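Long-range contacts in bacillus cereus PatB1 (Bacillus cereus, PDB 5V8D), which transfers acetyl groups onto hydroxyls of secondary cell wall polysaccharides, as an O-acetyltransferase with an SGNH hydrolase-like fold: residues A[244-250]-A[285-291]; A[91-96]-A[334-338]. The protein carries 6 engineered substitutions. All coordinates share one frame. Residues are numbered along the deposited sequence.

Contact 1 of 2, residues A[244-250]-A[285-291]; sequences FTSVTAK and EIVIENN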
ATOM      1  N   PHE A 244      -3.309  18.848   6.901  1.00 33.46           N
ATOM      2  CA  PHE A 244      -2.451  19.023   5.732  1.00 31.15           C
ATOM      3  C   PHE A 244      -2.547  20.431   5.169  1.00 33.04           C
ATOM      4  O   PHE A 244      -3.621  21.044   5.155  1.00 32.49           O
ATOM      5  CB  PHE A 244      -2.814  18.005   4.651  1.00 29.08           C
ATOM      6  CG  PHE A 244      -2.535  16.582   5.046  1.00 28.05           C
ATOM      7  CD1 PHE A 244      -1.249  16.187   5.399  1.00 28.65           C
ATOM      8  CD2 PHE A 244      -3.545  15.637   5.059  1.00 25.98           C
ATOM      9  CE1 PHE A 244      -0.983  14.874   5.761  1.00 29.50           C
ATOM     10  CE2 PHE A 244      -3.279  14.306   5.419  1.00 26.08           C
ATOM     11  CZ  PHE A 244      -1.999  13.929   5.769  1.00 26.24           C
ATOM     12  N   THR A 245      -1.418  20.946   4.701  1.00 27.65           N
ATOM     13  CA  THR A 245      -1.391  22.247   4.051  1.00 28.53           C
ATOM     14  C   THR A 245      -2.232  22.231   2.772  1.00 27.60           C
ATOM     15  O   THR A 245      -2.970  23.168   2.491  1.00 27.71           O
ATOM     16  CB  THR A 245       0.048  22.658   3.717  1.00 31.84           C
ATOM     17  OG1 THR A 245       0.895  22.322   4.826  1.00 32.10           O
ATOM     18  CG2 THR A 245       0.132  24.163   3.422  1.00 32.58           C
ATOM     19  N   SER A 246      -2.121  21.154   1.997  1.00 27.76           N
ATOM     20  CA  SER A 246      -3.005  20.962   0.852  1.00 27.26           C
ATOM     21  C   SER A 246      -3.072  19.494   0.448  1.00 25.58           C
ATOM     22  O   SER A 246      -2.109  18.749   0.612  1.00 24.44           O
ATOM     23  CB  SER A 246      -2.558  21.812  -0.341  1.00 30.78           C
ATOM     24  OG  SER A 246      -1.312  21.374  -0.834  1.00 32.24           O
ATOM     25  N   VAL A 247      -4.239  19.087  -0.037  1.00 34.54           N
ATOM     26  CA  VAL A 247      -4.432  17.765  -0.590  1.00 33.77           C
ATOM     27  C   VAL A 247      -5.083  17.980  -1.928  1.00 35.17           C
ATOM     28  O   VAL A 247      -6.154  18.585  -2.015  1.00 35.77           O
ATOM     29  CB  VAL A 247      -5.325  16.837   0.283  1.00 34.70           C
ATOM     30  CG1 VAL A 247      -5.386  15.430  -0.325  1.00 32.08           C
ATOM     31  CG2 VAL A 247      -4.825  16.771   1.709  1.00 35.38           C
ATOM     32  N   THR A 248      -4.431  17.487  -2.974  1.00 32.49           N
ATOM     33  CA  THR A 248      -4.879  17.714  -4.343  1.00 32.53           C
ATOM     34  C   THR A 248      -4.786  16.411  -5.125  1.00 32.68           C
ATOM     35  O   THR A 248      -3.829  15.644  -4.962  1.00 30.45           O
ATOM     36  CB  THR A 248      -4.039  18.816  -5.010  1.00 35.91           C
ATOM     37  OG1 THR A 248      -4.240  20.045  -4.295  1.00 39.77           O
ATOM     38  CG2 THR A 248      -4.444  19.024  -6.459  1.00 38.56           C
ATOM     39  N   ALA A 249      -5.791  16.146  -5.950  1.00 29.17           N
ATOM     40  CA  ALA A 249      -5.781  14.937  -6.747  1.00 27.80           C
ATOM     41  C   ALA A 249      -6.543  15.122  -8.055  1.00 29.88           C
ATOM     42  O   ALA A 249      -7.544  15.852  -8.136  1.00 30.67           O
ATOM     43  CB  ALA A 249      -6.364  13.772  -5.951  1.00 27.84           C
ATOM     44  N   LYS A 250      -6.050  14.442  -9.079  1.00 24.21           N
ATOM     45  CA  LYS A 250      -6.695  14.408 -10.379  1.00 24.67           C
ATOM     46  C   LYS A 250      -7.191  12.994 -10.655  1.00 24.20           C
ATOM     47  O   LYS A 250      -6.437  12.031 -10.527  1.00 25.72           O
ATOM     48  CB  LYS A 250      -5.727  14.867 -11.471  1.00 25.57           C
ATOM     49  CG  LYS A 250      -6.273  14.699 -12.892  1.00 29.27           C
ATOM     50  CD  LYS A 250      -6.578  16.031 -13.538  1.00 32.46           C
ATOM     51  CE  LYS A 250      -5.447  17.019 -13.321  1.00 34.38           C
ATOM     52  NZ  LYS A 250      -5.392  18.038 -14.392  1.00 35.72           N
ATOM     53  N   GLU A 285      -3.002  10.606  -9.864  1.00 27.46           N
ATOM     54  CA  GLU A 285      -2.075  11.361  -9.029  1.00 26.51           C
ATOM     55  C   GLU A 285      -2.778  12.015  -7.837  1.00 25.48           C
ATOM     56  O   GLU A 285      -3.827  12.649  -7.995  1.00 24.96           O
ATOM     57  CB  GLU A 285      -1.352  12.435  -9.860  1.00 26.52           C
ATOM     58  CG  GLU A 285      -0.310  13.257  -9.079  1.00 26.71           C
ATOM     59  CD  GLU A 285       0.489  14.203  -9.965  1.00 28.46           C
ATOM     60  OE1 GLU A 285       0.086  14.413 -11.124  1.00 30.87           O
ATOM     61  OE2 GLU A 285       1.533  14.733  -9.513  1.00 28.11           O
ATOM     62  N   ILE A 286      -2.197  11.822  -6.656  1.00 25.31           N
ATOM     63  CA  ILE A 286      -2.556  12.551  -5.442  1.00 24.91           C
ATOM     64  C   ILE A 286      -1.326  13.255  -4.894  1.00 25.10           C
ATOM     65  O   ILE A 286      -0.307  12.611  -4.677  1.00 23.84           O
ATOM     66  CB  ILE A 286      -3.087  11.629  -4.328  1.00 24.11           C
ATOM     67  CG1 ILE A 286      -4.315  10.844  -4.796  1.00 23.91           C
ATOM     68  CG2 ILE A 286      -3.381  12.466  -3.093  1.00 22.51           C
ATOM     69  CD1 ILE A 286      -4.689   9.687  -3.884  1.00 21.89           C
ATOM     70  N   VAL A 287      -1.427  14.560  -4.656  1.00 22.02           N
ATOM     71  CA  VAL A 287      -0.330  15.316  -4.076  1.00 24.22           C
ATOM     72  C   VAL A 287      -0.731  15.963  -2.743  1.00 24.90           C
ATOM     73  O   VAL A 287      -1.720  16.695  -2.653  1.00 25.79           O
ATOM     74  CB  VAL A 287       0.170  16.408  -5.042  1.00 28.82           C
ATOM     75  CG1 VAL A 287       1.139  17.354  -4.327  1.00 30.98           C
ATOM     76  CG2 VAL A 287       0.846  15.773  -6.275  1.00 28.93           C
ATOM     77  N   ILE A 288       0.060  15.681  -1.713  1.00 24.59           N
ATOM     78  CA  ILE A 288      -0.195  16.214  -0.394  1.00 26.64           C
ATOM     79  C   ILE A 288       1.005  17.034   0.092  1.00 29.76           C
ATOM     80  O   ILE A 288       2.152  16.607  -0.043  1.00 28.79           O
ATOM     81  CB  ILE A 288      -0.524  15.072   0.599  1.00 26.09           C
ATOM     82  CG1 ILE A 288      -1.723  14.256   0.065  1.00 21.93           C
ATOM     83  CG2 ILE A 288      -0.763  15.648   2.011  1.00 27.54           C
ATOM     84  CD1 ILE A 288      -2.165  13.122   0.934  1.00 21.24           C
ATOM     85  N   GLU A 289       0.739  18.231   0.612  1.00 27.63           N
ATOM     86  CA  GLU A 289       1.796  19.075   1.178  1.00 29.79           C
ATOM     87  C   GLU A 289       1.572  19.165   2.679  1.00 31.04           C
ATOM     88  O   GLU A 289       0.446  19.359   3.126  1.00 30.32           O
ATOM     89  CB  GLU A 289       1.802  20.481   0.559  1.00 31.38           C
ATOM     90  CG  GLU A 289       1.934  20.547  -0.973  1.00 31.65           C
ATOM     91  CD  GLU A 289       3.324  20.167  -1.481  1.00 31.78           C
ATOM     92  OE1 GLU A 289       4.252  20.083  -0.663  1.00 32.05           O
ATOM     93  OE2 GLU A 289       3.493  19.952  -2.700  1.00 31.87           O
ATOM     94  N   ASN A 290       2.644  19.057   3.455  1.00 29.84           N
ATOM     95  CA  ASN A 290       2.515  18.879   4.893  1.00 27.37           C
ATOM     96  C   ASN A 290       3.571  19.681   5.649  1.00 30.61           C
ATOM     97  O   ASN A 290       4.628  19.162   6.012  1.00 31.12           O
ATOM     98  CB  ASN A 290       2.601  17.394   5.223  1.00 25.22           C
ATOM     99  CG  ASN A 290       2.541  17.109   6.704  1.00 27.69           C
ATOM    100  OD1 ASN A 290       2.114  17.946   7.496  1.00 28.35           O
ATOM    101  ND2 ASN A 290       2.963  15.904   7.090  1.00 27.14           N
ATOM    102  N   ASN A 291       3.277  20.955   5.887  1.00 42.62           N
ATOM    103  CA  ASN A 291       4.244  21.833   6.524  1.00 43.95           C
ATOM    104  C   ASN A 291       4.456  21.496   7.993  1.00 44.54           C
ATOM    105  O   ASN A 291       5.343  22.043   8.633  1.00 45.61           O
ATOM    106  CB  ASN A 291       3.822  23.296   6.372  1.00 46.90           C
ATOM    107  CG  ASN A 291       4.298  23.900   5.059  1.00 50.16           C
ATOM    108  OD1 ASN A 291       4.179  23.282   4.002  1.00 50.49           O
ATOM    109  ND2 ASN A 291       4.870  25.095   5.127  1.00 53.20           N
TER
HETATM  110  O   HOH W   1      -1.593  19.306  -2.757  1.00 27.37           O

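Contact 2 of 2, residues A[91-96]-A[334-338]; sequences DLSQFL and VYQYI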
ATOM      1  N   ASP A  91      16.848  -1.308 -13.079  1.00 27.85           N
ATOM      2  CA  ASP A  91      17.193  -0.004 -13.638  1.00 28.61           C
ATOM      3  C   ASP A  91      16.739   1.143 -12.725  1.00 27.49           C
ATOM      4  O   ASP A  91      17.445   2.114 -12.560  1.00 28.06           O
ATOM      5  CB  ASP A  91      16.587   0.155 -15.035  1.00 28.28           C
ATOM      6  CG  ASP A  91      17.274  -0.716 -16.074  1.00 30.81           C
ATOM      7  OD1 ASP A  91      18.397  -1.211 -15.819  1.00 31.96           O
ATOM      8  OD2 ASP A  91      16.696  -0.900 -17.163  1.00 32.06           O
ATOM      9  N   LEU A  92      15.558   1.031 -12.133  1.00 22.56           N
ATOM     10  CA  LEU A  92      15.089   2.107 -11.263  1.00 22.65           C
ATOM     11  C   LEU A  92      15.980   2.217 -10.021  1.00 23.08           C
ATOM     12  O   LEU A  92      16.302   3.326  -9.559  1.00 22.61           O
ATOM     13  CB  LEU A  92      13.623   1.888 -10.854  1.00 22.69           C
ATOM     14  CG  LEU A  92      13.016   2.956  -9.930  1.00 21.05           C
ATOM     15  CD1 LEU A  92      13.040   4.339 -10.581  1.00 22.11           C
ATOM     16  CD2 LEU A  92      11.610   2.589  -9.573  1.00 19.86           C
ATOM     17  N   SER A  93      16.391   1.067  -9.489  1.00 22.47           N
ATOM     18  CA  SER A  93      17.237   1.057  -8.301  1.00 22.42           C
ATOM     19  C   SER A  93      18.603   1.652  -8.638  1.00 25.44           C
ATOM     20  O   SER A  93      19.176   2.412  -7.867  1.00 23.90           O
ATOM     21  CB  SER A  93      17.379  -0.364  -7.737  1.00 22.23           C
ATOM     22  OG  SER A  93      18.302  -0.424  -6.645  1.00 21.70           O
ATOM     23  N   GLN A  94      19.124   1.329  -9.808  1.00 28.02           N
ATOM     24  CA  GLN A  94      20.408   1.891 -10.183  1.00 28.88           C
ATOM     25  C   GLN A  94      20.347   3.415 -10.338  1.00 30.63           C
ATOM     26  O   GLN A  94      21.241   4.135  -9.885  1.00 29.68           O
ATOM     27  CB  GLN A  94      20.890   1.248 -11.464  1.00 29.54           C
ATOM     28  CG  GLN A  94      22.143   1.830 -11.995  1.00 32.15           C
ATOM     29  CD  GLN A  94      22.457   1.240 -13.327  1.00 34.99           C
ATOM     30  OE1 GLN A  94      23.018   0.144 -13.411  1.00 32.16           O
ATOM     31  NE2 GLN A  94      22.055   1.939 -14.396  1.00 36.30           N
ATOM     32  N   PHE A  95      19.273   3.891 -10.959  1.00 29.34           N
ATOM     33  CA  PHE A  95      19.075   5.313 -11.163  1.00 28.04           C
ATOM     34  C   PHE A  95      18.931   6.060  -9.828  1.00 27.94           C
ATOM     35  O   PHE A  95      19.559   7.095  -9.618  1.00 28.36           O
ATOM     36  CB  PHE A  95      17.850   5.532 -12.045  1.00 29.52           C
ATOM     37  CG  PHE A  95      17.396   6.960 -12.104  1.00 28.98           C
ATOM     38  CD1 PHE A  95      18.080   7.886 -12.881  1.00 30.68           C
ATOM     39  CD2 PHE A  95      16.285   7.366 -11.396  1.00 28.35           C
ATOM     40  CE1 PHE A  95      17.662   9.209 -12.933  1.00 31.31           C
ATOM     41  CE2 PHE A  95      15.849   8.674 -11.446  1.00 29.62           C
ATOM     42  CZ  PHE A  95      16.538   9.603 -12.209  1.00 30.17           C
ATOM     43  N   LEU A  96      18.120   5.517  -8.929  1.00 23.62           N
ATOM     44  CA  LEU A  96      17.905   6.128  -7.600  1.00 23.50           C
ATOM     45  C   LEU A  96      19.138   6.086  -6.699  1.00 24.16           C
ATOM     46  O   LEU A  96      19.471   7.075  -6.041  1.00 26.48           O
ATOM     47  CB  LEU A  96      16.751   5.449  -6.894  1.00 24.93           C
ATOM     48  CG  LEU A  96      15.412   5.549  -7.616  1.00 23.99           C
ATOM     49  CD1 LEU A  96      14.354   4.812  -6.822  1.00 22.65           C
ATOM     50  CD2 LEU A  96      15.040   7.015  -7.835  1.00 23.23           C
ATOM     51  N   VAL A 334       8.014   7.282 -14.682  1.00 24.04           N
ATOM     52  CA  VAL A 334       8.419   7.368 -13.279  1.00 25.48           C
ATOM     53  C   VAL A 334       9.684   8.207 -13.119  1.00 25.15           C
ATOM     54  O   VAL A 334       9.816   8.992 -12.174  1.00 22.25           O
ATOM     55  CB  VAL A 334       8.623   5.942 -12.686  1.00 24.45           C
ATOM     56  CG1 VAL A 334       9.395   5.979 -11.359  1.00 22.04           C
ATOM     57  CG2 VAL A 334       7.264   5.249 -12.515  1.00 21.22           C
ATOM     58  N   TYR A 335      10.600   8.047 -14.069  1.00 27.74           N
ATOM     59  CA  TYR A 335      11.861   8.770 -14.042  1.00 27.74           C
ATOM     60  C   TYR A 335      11.635  10.264 -14.247  1.00 29.97           C
ATOM     61  O   TYR A 335      12.198  11.089 -13.523  1.00 28.41           O
ATOM     62  CB  TYR A 335      12.817   8.232 -15.114  1.00 28.59           C
ATOM     63  CG  TYR A 335      13.286   6.799 -14.903  1.00 28.50           C
ATOM     64  CD1 TYR A 335      12.525   5.727 -15.354  1.00 29.99           C
ATOM     65  CD2 TYR A 335      14.501   6.526 -14.287  1.00 28.95           C
ATOM     66  CE1 TYR A 335      12.951   4.414 -15.189  1.00 30.53           C
ATOM     67  CE2 TYR A 335      14.944   5.208 -14.107  1.00 28.79           C
ATOM     68  CZ  TYR A 335      14.164   4.157 -14.561  1.00 30.90           C
ATOM     69  OH  TYR A 335      14.594   2.844 -14.402  1.00 30.83           O
ATOM     70  N   GLN A 336      10.823  10.609 -15.244  1.00 27.22           N
ATOM     71  CA  GLN A 336      10.511  12.004 -15.489  1.00 29.09           C
ATOM     72  C   GLN A 336       9.809  12.597 -14.271  1.00 28.92           C
ATOM     73  O   GLN A 336      10.098  13.728 -13.874  1.00 29.58           O
ATOM     74  CB  GLN A 336       9.640  12.165 -16.744  1.00 31.01           C
ATOM     75  CG  GLN A 336       9.441  13.613 -17.166  1.00 35.52           C
ATOM     76  CD  GLN A 336      10.698  14.240 -17.761  1.00 39.88           C
ATOM     77  OE1 GLN A 336      11.289  13.701 -18.702  1.00 42.78           O
ATOM     78  NE2 GLN A 336      11.107  15.391 -17.221  1.00 38.75           N
ATOM     79  N   TYR A 337       8.902  11.824 -13.674  1.00 23.99           N
ATOM     80  CA  TYR A 337       8.160  12.299 -12.507  1.00 24.13           C
ATOM     81  C   TYR A 337       9.090  12.605 -11.339  1.00 23.80           C
ATOM     82  O   TYR A 337       8.976  13.650 -10.689  1.00 23.11           O
ATOM     83  CB  TYR A 337       7.118  11.283 -12.046  1.00 22.27           C
ATOM     84  CG  TYR A 337       6.173  11.915 -11.054  1.00 22.18           C
ATOM     85  CD1 TYR A 337       6.464  11.946  -9.689  1.00 21.70           C
ATOM     86  CD2 TYR A 337       5.012  12.532 -11.496  1.00 21.03           C
ATOM     87  CE1 TYR A 337       5.584  12.555  -8.772  1.00 22.35           C
ATOM     88  CE2 TYR A 337       4.134  13.131 -10.612  1.00 24.15           C
ATOM     89  CZ  TYR A 337       4.416  13.152  -9.257  1.00 21.41           C
ATOM     90  OH  TYR A 337       3.515  13.774  -8.417  1.00 21.18           O
ATOM     91  N   ILE A 338       9.994  11.677 -11.067  1.00 25.09           N
ATOM     92  CA  ILE A 338      10.981  11.859 -10.008  1.00 25.59           C
ATOM     93  C   ILE A 338      11.818  13.125 -10.186  1.00 27.19           C
ATOM     94  O   ILE A 338      12.044  13.862  -9.220  1.00 27.34           O
ATOM     95  CB  ILE A 338      11.898  10.621  -9.910  1.00 24.26           C
ATOM     96  CG1 ILE A 338      11.078   9.440  -9.394  1.00 22.88           C
ATOM     97  CG2 ILE A 338      13.140  10.912  -9.040  1.00 22.88           C
ATOM     98  CD1 ILE A 338      11.823   8.083  -9.326  1.00 23.83           C
TER

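Contact 1 of 2, residues A[244-250]-A[285-291]
A two-stranded antiparallel pairing that ends in a classic beta bulge joins 246-250 to 285-289 in the mixed sheet of the SGNH hydrolase-like fold. The strand axes run 4.6 Å apart at 170°. Thr248 and Val287 exchange two backbone hydrogen bonds, Thr248 N to Val287 O at 2.8 Å and Val287 N to Thr248 O at 2.7 Å; Glu289 N donates to Ser246 O (2.9 Å) and Lys250 N to Glu285 O (3.1 Å). At the bulge, Thr245 and Ser246 both face Glu289, whose O receives weak bonds from Thr245 N (2.9 Å) and Ser246 N (3.3 Å). Beyond it, Asn291 N donates to Thr245 OG1 (2.9 Å), extending the join past the strands. One sheet face is apolar: Val247 CG1 lies 3.9 Å from Ile288 CG1, Ala249 CB 3.8 Å from Ile286 CG1, and Ile288 CG2 makes a CH-pi contact over the Phe244 ring, 3.7 Å from its centroid. On the other face a water links Ser246 OG, Thr248 OG1 and Val287 O. Strand 285-289 pairs on its other edge with 320-324, and Ala249 bonds through its backbone to His257 beside it, while helix 311-316 covers Phe244 and Ile288 through Ala315.

Contact 2 of 2, residues A[91-96]-A[334-338]
Asp91 opens the contact from helix 79-98, its CB 3.4 Å from Tyr335 OH of helix 334-340. The same hydroxyl lies 3.1 Å from Leu92 N, but the angle is poor for a hydrogen bond, and that of Asp91 O, 3.5 Å from Tyr335 OH, is poor too; within its own helix Asp91 O accepts from Phe95 N at 3.0 Å. Leu92 reaches deeper: its CD1 sits over one face of the Tyr335 ring, 4.1 Å from Tyr335 CE2, and is also 4.1 Å from both Val334 CG1 and Ile338 CD1. One turn on, Phe95 points toward the partner helix and receives the edge of Tyr335 on its ring face, an edge-to-face pair with centroids 5.0 Å apart, planes at 65° and Phe95 CD2 3.5 Å from Tyr335 CD2. The edge of the Phe95 ring meets Ile338, Phe95 CE2 to Ile338 CG2 at 4.3 Å. Leu96 ends the series with CD2 3.7 Å from Ile338 CD1. The short helical segments run nearly parallel, crossing at -21° with axes 11.9 Å apart, so long side chains, Tyr335 above all, span the gap. Both helices lie on the same side of the central sheet, a placement expected of an alpha/beta fold: Leu96 and Ile338 both touch Val346 of strand 345-349, and Leu92 touches Phe103 and Phe348. With no hydrogen bond across the two segments, apolar and aromatic packing makes the contact, which implies that side-chain shape, more than directed polar pairing, fits these helices together.

Contact 1 binds strand to strand within the mixed sheet, largely by backbone hydrogen bonds; contact 2 packs helix against helix over that sheet mainly by apolar and aromatic side chains, with no hydrogen bond between its segments. Each is partly buried: Val247, Ala249, Ile286 and Ile288 in contact 1 and Leu92, Leu96, Val334 and Ile338 in contact 2 are buried, while Thr245 and Lys250, and Asp91, are exposed. Contact 1 covers more surface, 582 against 308 Å², and is nested in the chain loop that contact 2 closes. They meet through Tyr337, which makes no contact with 91-96: its OH lies 2.5 Å from Glu285 OE2, a probable hydrogen bond tying helix 334-340 to strand 285-289.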